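Local coordinates for protein octaprenyl-diphosphate synthase (Bacteroides thetaiotaomicron, PDB 3RMG) that probably elongates isoprenoid diphosphates by magnesium-dependent prenyl transfer, as an all-helical member of the FPP/GGPP synthase family working as a two-chain assembly, at residues 139-144 with 174-179; 168-173 with 206-211. All blocks are in the same frame, centred on the assembly; numbering follows the deposited sequence.

Contact 1: residues 139-144 with 174-179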
loop_
_atom_site.group_PDB
_atom_site.type_symbol
_atom_site.label_atom_id
_atom_site.label_comp_id
_atom_site.label_asym_id
_atom_site.label_seq_id
_atom_site.Cartn_x
_atom_site.Cartn_y
_atom_site.Cartn_z
ATOM N N SER A 139 -9.766 -4.902 -1.401
ATOM C CA SER A 139 -8.436 -5.489 -1.367
ATOM C C SER A 139 -8.114 -6.128 -2.719
ATOM O O SER A 139 -7.060 -5.859 -3.296
ATOM C CB SER A 139 -8.240 -6.451 -0.172
ATOM O OG SER A 139 -9.050 -7.617 -0.257
ATOM N N SER A 140 -9.023 -6.940 -3.256
ATOM C CA SER A 140 -8.713 -7.582 -4.535
ATOM C C SER A 140 -8.500 -6.549 -5.634
ATOM O O SER A 140 -7.651 -6.728 -6.500
ATOM C CB SER A 140 -9.775 -8.604 -4.937
ATOM O OG SER A 140 -10.997 -7.965 -5.211
ATOM N N LEU A 141 -9.247 -5.455 -5.589
ATOM C CA LEU A 141 -9.043 -4.379 -6.553
ATOM C C LEU A 141 -7.646 -3.814 -6.401
ATOM O O LEU A 141 -6.964 -3.547 -7.392
ATOM C CB LEU A 141 -10.074 -3.258 -6.374
ATOM C CG LEU A 141 -9.865 -2.055 -7.293
ATOM C CD1 LEU A 141 -10.190 -2.464 -8.710
ATOM C CD2 LEU A 141 -10.710 -0.848 -6.883
ATOM N N GLY A 142 -7.220 -3.607 -5.158
ATOM C CA GLY A 142 -5.861 -3.153 -4.903
ATOM C C GLY A 142 -4.879 -4.074 -5.610
ATOM O O GLY A 142 -3.955 -3.624 -6.295
ATOM N N GLN A 143 -5.083 -5.378 -5.454
ATOM C CA GLN A 143 -4.271 -6.354 -6.164
ATOM C C GLN A 143 -4.283 -6.080 -7.672
ATOM O O GLN A 143 -3.250 -5.762 -8.261
ATOM C CB GLN A 143 -4.773 -7.768 -5.899
ATOM C CG GLN A 143 -4.192 -8.424 -4.691
ATOM C CD GLN A 143 -4.108 -9.923 -4.860
ATOM O OE1 GLN A 143 -3.089 -10.540 -4.547
ATOM N NE2 GLN A 143 -5.170 -10.516 -5.380
ATOM N N LYS A 144 -5.459 -6.193 -8.283
ATOM C CA LYS A 144 -5.599 -5.978 -9.730
ATOM C C LYS A 144 -4.816 -4.772 -10.241
ATOM O O LYS A 144 -3.976 -4.910 -11.127
ATOM C CB LYS A 144 -7.070 -5.852 -10.140
ATOM C CG LYS A 144 -7.256 -5.547 -11.634
ATOM C CD LYS A 144 -8.700 -5.182 -11.978
ATOM C CE LYS A 144 -9.642 -6.377 -11.834
ATOM N NZ LYS A 144 -11.046 -5.957 -11.528
ATOM N N THR A 174 -9.160 2.104 -14.989
ATOM C CA THR A 174 -10.105 3.152 -14.688
ATOM C C THR A 174 -11.518 2.689 -14.552
ATOM O O THR A 174 -12.183 3.064 -13.643
ATOM C CB THR A 174 -10.058 4.252 -15.715
ATOM O OG1 THR A 174 -8.964 5.081 -15.411
ATOM C CG2 THR A 174 -11.264 5.100 -15.643
ATOM N N ALA A 175 -11.962 1.846 -15.445
ATOM C CA ALA A 175 -13.320 1.323 -15.399
ATOM C C ALA A 175 -13.472 0.331 -14.256
ATOM O O ALA A 175 -14.577 0.146 -13.719
ATOM C CB ALA A 175 -13.699 0.689 -16.735
ATOM N N ALA A 176 -12.363 -0.305 -13.870
ATOM C CA ALA A 176 -12.388 -1.222 -12.733
ATOM C C ALA A 176 -12.699 -0.443 -11.468
ATOM O O ALA A 176 -13.435 -0.922 -10.611
ATOM C CB ALA A 176 -11.080 -1.970 -12.599
ATOM N N LEU A 177 -12.161 0.772 -11.371
ATOM C CA LEU A 177 -12.433 1.631 -10.222
ATOM C C LEU A 177 -13.895 2.096 -10.200
ATOM O O LEU A 177 -14.567 1.998 -9.169
ATOM C CB LEU A 177 -11.499 2.846 -10.217
ATOM C CG LEU A 177 -11.638 3.815 -9.035
ATOM C CD1 LEU A 177 -11.495 3.093 -7.698
ATOM C CD2 LEU A 177 -10.612 4.946 -9.145
ATOM N N PHE A 178 -14.387 2.618 -11.324
ATOM C CA PHE A 178 -15.789 3.009 -11.395
ATOM C C PHE A 178 -16.735 1.821 -11.101
ATOM O O PHE A 178 -17.717 1.978 -10.391
ATOM C CB PHE A 178 -16.126 3.653 -12.738
ATOM C CG PHE A 178 -15.757 5.109 -12.827
ATOM C CD1 PHE A 178 -14.459 5.496 -13.145
ATOM C CD2 PHE A 178 -16.713 6.095 -12.607
ATOM C CE1 PHE A 178 -14.121 6.842 -13.239
ATOM C CE2 PHE A 178 -16.390 7.436 -12.698
ATOM C CZ PHE A 178 -15.087 7.812 -13.016
ATOM N N ALA A 179 -16.444 0.648 -11.648
ATOM C CA ALA A 179 -17.256 -0.548 -11.368
ATOM C C ALA A 179 -17.201 -0.873 -9.880
ATOM O O ALA A 179 -18.218 -1.197 -9.263
ATOM C CB ALA A 179 -16.758 -1.741 -12.182
#
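L141 lays its two methyl branches against successive residues of the facing helix: CD1 rests on the methyl of A176, L141 CD1 to A176 CB 4.0 Å, and L141 CD2 reaches L177 CD1 at 4.1 Å. The leucine can do this because CG stands anti to the backbone N (chi1 176°), carrying both branches out from helix 132-154. The side chains of L141 and L177 cross at about a right angle, with a single methyl of each forming the closest approach. One helical turn on from L141, K144 adds the aliphatic part of its chain, with CD 4.0 Å from A176 CB. A bend at chi3 (-68°) also leaves K144 NZ 4.1 Å from A176 CB, so that the end of the lysine runs past the methyl. A176 CB thus meets both L141 and K144. The two segments run almost exactly antiparallel, at 175°, their axes 10.9 Å apart at closest approach, and L141 and A176 are level in register. L76 and L79 of helix 67-90 also pack on L141, and that helix reaches L177 through H80, which places L141 and L177 within the helical bundle of the prenyl synthase fold. Q143 instead faces the second subunit, where OE1 is hydrogen-bonded to T121 OG1 of that chain. Across the pair itself the chemistry is purely van der Waals: methyls and a lysine's methylenes meet over a small area, and the lysine, an exposed residue, closes one border of a buried apolar patch.

Contact 2: residues 168-173 with 206-211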
loop_
_atom_site.group_PDB
_atom_site.type_symbol
_atom_site.label_atom_id
_atom_site.label_comp_id
_atom_site.label_asym_id
_atom_site.label_seq_id
_atom_site.Cartn_x
_atom_site.Cartn_y
_atom_site.Cartn_z
ATOM N N ASP A 168 -9.484 -3.775 -22.830
ATOM C CA ASP A 168 -9.074 -4.652 -21.757
ATOM C C ASP A 168 -8.328 -3.877 -20.682
ATOM O O ASP A 168 -8.554 -4.082 -19.499
ATOM C CB ASP A 168 -8.196 -5.779 -22.289
ATOM C CG ASP A 168 -7.992 -6.869 -21.271
ATOM O OD1 ASP A 168 -9.003 -7.336 -20.701
ATOM O OD2 ASP A 168 -6.827 -7.253 -21.030
ATOM N N VAL A 169 -7.432 -2.991 -21.097
ATOM C CA VAL A 169 -6.647 -2.194 -20.161
ATOM C C VAL A 169 -7.522 -1.230 -19.357
ATOM O O VAL A 169 -7.366 -1.096 -18.140
ATOM C CB VAL A 169 -5.580 -1.356 -20.901
ATOM C CG1 VAL A 169 -4.860 -0.419 -19.923
ATOM C CG2 VAL A 169 -4.592 -2.266 -21.645
ATOM N N ILE A 170 -8.421 -0.538 -20.050
ATOM C CA ILE A 170 -9.405 0.304 -19.380
ATOM C C ILE A 170 -10.260 -0.498 -18.369
ATOM O O ILE A 170 -10.450 -0.075 -17.228
ATOM C CB ILE A 170 -10.320 0.981 -20.406
ATOM C CG1 ILE A 170 -9.517 1.950 -21.282
ATOM C CG2 ILE A 170 -11.459 1.701 -19.703
ATOM C CD1 ILE A 170 -10.333 2.525 -22.465
ATOM N N ARG A 171 -10.737 -1.659 -18.756
ATOM C CA ARG A 171 -11.548 -2.464 -17.873
ATOM C C ARG A 171 -10.780 -2.874 -16.651
ATOM O O ARG A 171 -11.342 -3.055 -15.610
ATOM C CB ARG A 171 -12.162 -3.656 -18.589
ATOM C CG ARG A 171 -13.356 -3.282 -19.389
ATOM C CD ARG A 171 -14.126 -4.446 -19.900
ATOM N NE ARG A 171 -13.690 -4.841 -21.218
ATOM C CZ ARG A 171 -14.191 -4.398 -22.359
ATOM N NH1 ARG A 171 -13.643 -4.818 -23.472
ATOM N NH2 ARG A 171 -15.376 -3.825 -22.411
ATOM N N LYS A 172 -9.482 -3.047 -16.800
ATOM C CA LYS A 172 -8.641 -3.429 -15.691
ATOM C C LYS A 172 -8.167 -2.292 -14.831
ATOM O O LYS A 172 -7.600 -2.513 -13.807
ATOM C CB LYS A 172 -7.466 -4.233 -16.181
ATOM C CG LYS A 172 -7.821 -5.659 -16.375
ATOM C CD LYS A 172 -7.136 -6.228 -17.563
ATOM C CE LYS A 172 -7.684 -7.573 -17.915
ATOM N NZ LYS A 172 -7.055 -8.610 -17.083
ATOM N N LYS A 173 -8.385 -1.070 -15.260
ATOM C CA LYS A 173 -7.946 0.053 -14.476
ATOM C C LYS A 173 -8.994 1.107 -14.145
ATOM O O LYS A 173 -9.655 1.017 -13.156
ATOM C CB LYS A 173 -6.757 0.690 -15.155
ATOM C CG LYS A 173 -5.952 1.609 -14.299
ATOM C CD LYS A 173 -4.790 2.137 -15.104
ATOM C CE LYS A 173 -4.265 3.439 -14.568
ATOM N NZ LYS A 173 -3.778 4.275 -15.663
ATOM N N ILE A 206 -19.892 3.202 -17.245
ATOM C CA ILE A 206 -19.635 4.614 -16.967
ATOM C C ILE A 206 -18.135 4.925 -16.972
ATOM O O ILE A 206 -17.686 5.929 -17.573
ATOM C CB ILE A 206 -20.277 5.029 -15.628
ATOM C CG1 ILE A 206 -21.810 5.073 -15.781
ATOM C CG2 ILE A 206 -19.715 6.364 -15.149
ATOM C CD1 ILE A 206 -22.553 5.251 -14.480
ATOM N N GLY A 207 -17.367 4.053 -16.315
ATOM C CA GLY A 207 -15.915 4.152 -16.288
ATOM C C GLY A 207 -15.311 4.103 -17.687
ATOM O O GLY A 207 -14.335 4.794 -17.970
ATOM N N ILE A 208 -15.880 3.291 -18.574
ATOM C CA ILE A 208 -15.386 3.242 -19.952
ATOM C C ILE A 208 -15.680 4.533 -20.735
ATOM O O ILE A 208 -14.802 5.037 -21.437
ATOM C CB ILE A 208 -15.917 2.018 -20.724
ATOM C CG1 ILE A 208 -15.377 0.729 -20.102
ATOM C CG2 ILE A 208 -15.486 2.084 -22.185
ATOM C CD1 ILE A 208 -15.974 -0.559 -20.728
ATOM N N CYS A 209 -16.895 5.075 -20.623
ATOM C CA CYS A 209 -17.186 6.374 -21.253
ATOM C C CYS A 209 -16.212 7.436 -20.725
ATOM O O CYS A 209 -15.644 8.224 -21.477
ATOM C CB CYS A 209 -18.609 6.831 -20.951
ATOM S SG CYS A 209 -19.898 5.826 -21.668
ATOM N N PHE A 210 -16.047 7.453 -19.412
ATOM C CA PHE A 210 -15.197 8.424 -18.764
ATOM C C PHE A 210 -13.769 8.350 -19.305
ATOM O O PHE A 210 -13.186 9.372 -19.679
ATOM C CB PHE A 210 -15.216 8.175 -17.259
ATOM C CG PHE A 210 -14.595 9.273 -16.451
ATOM C CD1 PHE A 210 -15.359 10.348 -16.013
ATOM C CD2 PHE A 210 -13.243 9.233 -16.124
ATOM C CE1 PHE A 210 -14.785 11.366 -15.264
ATOM C CE2 PHE A 210 -12.660 10.250 -15.371
ATOM C CZ PHE A 210 -13.434 11.317 -14.943
ATOM N N GLN A 211 -13.211 7.141 -19.353
ATOM C CA GLN A 211 -11.822 6.954 -19.782
ATOM C C GLN A 211 -11.593 7.343 -21.241
ATOM O O GLN A 211 -10.602 7.982 -21.563
ATOM C CB GLN A 211 -11.375 5.510 -19.582
ATOM C CG GLN A 211 -9.890 5.337 -19.827
ATOM C CD GLN A 211 -9.085 6.355 -19.044
ATOM O OE1 GLN A 211 -9.117 6.370 -17.811
ATOM N NE2 GLN A 211 -8.373 7.221 -19.754
#
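Helix 193-217 ends in what the sequence identifies as the second aspartate-rich motif of the prenyl synthase family, and the turn just ahead of that motif is where the end of helix 163-172 packs. Here I170 crosses the methylene part of Q211 at a slant, its CG1 3.7 Å from Q211 CG and its CG2 3.8 Å from Q211 CB. The end of the isoleucine follows, with I170 CD1 3.9 Å from Q211 CG. With chi1 at -172° the chain of Q211 first extends away from its own N, and a bend at chi2 (51°) then turns the amide aside. I170 CG2 also approaches I208 CG1, at 4.1 Å. Beyond it, I208 CD1 touches the arginine at two points: R171 CG is 4.0 Å away, and R171 NH2 lies 3.7 Å from the same methyl, approached obliquely to the guanidinium plane. Y294 of helix 283-302 touches both R171 and I208, while A175 lies against both isoleucines. The segment axes cross at 117° and approach to 9.8 Å, so the side-chain overlap is confined to about one turn of each helix. Cutting I170 back to an alanine would remove CG1, CG2 and CD1, and would probably open a gap beside the Q211 methylenes and deprive I208 CG1 of this neighbour. The glutamine's amide is hydrogen-bonded to T174 and D215, so apolar packing along its stem and polar bonds at its end together fix how it is turned.

Contacts 1 and 2 lie with their centres 10 Å apart and meet where helix 163-172 gives way to helix 174-188, with K173 at the N-cap of the second. Across this junction A175 N is 3.0 Å from I170 O, a probable hydrogen bond that ties 174-179 to 168-173, and A176 CB packs 3.2 Å from R171 O. T174 joins the two contacts a second time, its OG1 lying 2.7 Å from Q211 OE1. K144 CD packs 3.4 Å from K172 O, which brings helix 132-154 to the same place. Since Q211 stands just ahead of the second aspartate-rich motif, the junction adjoins what is, as in relatives, probably the magnesium and diphosphate site.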